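Local coordinates for protein NAD-dependent L-serine dehydrogenase (Pseudomonas aeruginosa, PDB 3OBB) that oxidises L-serine and methyl-L-serine with NAD(+) as hydride acceptor, works as a homotetramer and possibly serves serine catabolism, at residues K106-A111 against G164-G169. Residues are numbered along the deposited sequence; the frame is centred on the assembly and turned at random.
Sequences KIHAAA and GPDGAG
The carboxylate of Asp166 lies stacked on one face of the His108 imidazole, joining a helix of the Rossmann-type NAD-binding domain, 101-112, to the turn that leads from strand 159-164 into the long helix 168-196. Ring and carboxylate planes are only 17° apart. Asp166 CG sits 3.1 Å above the ring plane of His108, displaced toward the rim on the ND1 side, while Asp166 CB is 3.7 Å from the centroid of that ring, close enough to its normal for a CH-pi contact. Although Asp166 OD1 comes within 3.1 Å of His108 ND1, it approaches over the face, and the angle is too poor for a hydrogen bond.

Polar partners beyond the stack probably help to fix both groups. Asp120, on strand 117-124, accepts hydrogen bonds through OD1 from His108 NE2 and from the backbone N of Gly167, so one carboxylate oxygen links the ring to the turn. Asp166 OD2 also forms a salt bridge with Arg112 NE, at the C-terminal end of the same helix as His108. The Asp166 side chain is turned so that CG stands anti to the carbonyl carbon and beside its own backbone N (chi1 -71°), which brings the carboxylate over the imidazole face.

The turn is a type II beta turn from Pro165 to Ala168, closed by the bond from Ala168 N to Pro165 O. Gly167 occupies its third position with a positive phi of 86° and is also the N-cap residue of helix 168-196, which carries the active-site residue Lys173. Past Asp166, the ring also meets the Gly167 backbone, with His108 CD2 lying 3.7 Å from Gly167 N.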
loop_
_atom_site.group_PDB
_atom_site.type_symbol
_atom_site.label_atom_id
_atom_site.label_comp_id
_atom_site.label_asym_id
_atom_site.label_seq_id
_atom_site.Cartn_x
_atom_site.Cartn_y
_atom_site.Cartn_z
ATOM N N LYS A 106 -22.597 9.634 -19.944
ATOM C CA LYS A 106 -22.738 10.942 -20.566
ATOM C C LYS A 106 -22.995 10.802 -22.073
ATOM O O LYS A 106 -23.960 11.380 -22.598
ATOM C CB LYS A 106 -21.486 11.772 -20.272
ATOM C CG LYS A 106 -21.578 13.205 -20.656
ATOM C CD LYS A 106 -21.234 14.124 -19.473
ATOM C CE LYS A 106 -20.779 15.494 -19.984
ATOM N NZ LYS A 106 -19.613 15.326 -20.933
ATOM N N ILE A 107 -22.154 10.031 -22.763
ATOM C CA ILE A 107 -22.394 9.729 -24.172
ATOM C C ILE A 107 -23.717 8.974 -24.344
ATOM O O ILE A 107 -24.482 9.306 -25.239
ATOM C CB ILE A 107 -21.215 8.958 -24.860
ATOM C CG1 ILE A 107 -19.927 9.788 -24.803
ATOM C CG2 ILE A 107 -21.514 8.710 -26.324
ATOM C CD1 ILE A 107 -18.632 8.958 -24.792
ATOM N N HIS A 108 -23.986 7.968 -23.501
ATOM C CA HIS A 108 -25.246 7.199 -23.603
ATOM C C HIS A 108 -26.496 8.092 -23.595
ATOM O O HIS A 108 -27.410 7.911 -24.408
ATOM C CB HIS A 108 -25.377 6.172 -22.474
ATOM C CG HIS A 108 -24.931 4.787 -22.845
ATOM N ND1 HIS A 108 -25.693 3.944 -23.621
ATOM C CD2 HIS A 108 -23.830 4.083 -22.498
ATOM C CE1 HIS A 108 -25.081 2.784 -23.745
ATOM N NE2 HIS A 108 -23.945 2.841 -23.074
ATOM N N ALA A 109 -26.521 9.045 -22.662
ATOM C CA ALA A 109 -27.657 9.937 -22.466
ATOM C C ALA A 109 -27.835 10.869 -23.646
ATOM O O ALA A 109 -28.973 11.141 -24.074
ATOM C CB ALA A 109 -27.499 10.751 -21.160
ATOM N N ALA A 110 -26.723 11.384 -24.164
ATOM C CA ALA A 110 -26.809 12.249 -25.329
ATOM C C ALA A 110 -27.342 11.438 -26.514
ATOM O O ALA A 110 -28.226 11.907 -27.221
ATOM C CB ALA A 110 -25.479 12.907 -25.635
ATOM N N ALA A 111 -26.853 10.206 -26.686
ATOM C CA ALA A 111 -27.382 9.309 -27.719
ATOM C C ALA A 111 -28.892 9.077 -27.597
ATOM O O ALA A 111 -29.600 9.126 -28.606
ATOM C CB ALA A 111 -26.656 8.002 -27.715
ATOM N N GLY A 164 -24.897 -5.033 -17.740
ATOM C CA GLY A 164 -25.962 -4.273 -17.075
ATOM C C GLY A 164 -26.452 -3.115 -17.938
ATOM O O GLY A 164 -26.261 -3.148 -19.186
ATOM N N PRO A 165 -27.030 -2.063 -17.301
ATOM C CA PRO A 165 -27.526 -0.932 -18.107
ATOM C C PRO A 165 -26.400 -0.027 -18.670
ATOM O O PRO A 165 -25.236 -0.453 -18.759
ATOM C CB PRO A 165 -28.456 -0.177 -17.136
ATOM C CG PRO A 165 -27.880 -0.481 -15.760
ATOM C CD PRO A 165 -27.222 -1.849 -15.852
ATOM N N ASP A 166 -26.752 1.193 -19.061
ATOM C CA ASP A 166 -25.800 2.112 -19.669
ATOM C C ASP A 166 -24.574 2.315 -18.814
ATOM O O ASP A 166 -24.708 2.615 -17.647
ATOM C CB ASP A 166 -26.459 3.465 -19.896
ATOM C CG ASP A 166 -27.476 3.438 -21.006
ATOM O OD1 ASP A 166 -27.559 2.428 -21.741
ATOM O OD2 ASP A 166 -28.163 4.449 -21.165
ATOM N N GLY A 167 -23.384 2.182 -19.413
ATOM C CA GLY A 167 -22.126 2.338 -18.681
ATOM C C GLY A 167 -21.582 1.104 -17.960
ATOM O O GLY A 167 -20.423 1.101 -17.508
ATOM N N ALA A 168 -22.401 0.051 -17.866
ATOM C CA ALA A 168 -22.064 -1.162 -17.088
ATOM C C ALA A 168 -20.968 -1.983 -17.737
ATOM O O ALA A 168 -20.230 -2.702 -17.045
ATOM C CB ALA A 168 -23.278 -2.016 -16.887
ATOM N N GLY A 169 -20.834 -1.863 -19.063
ATOM C CA GLY A 169 -19.746 -2.538 -19.756
ATOM C C GLY A 169 -18.440 -1.925 -19.297
ATOM O O GLY A 169 -17.490 -2.637 -18.989
#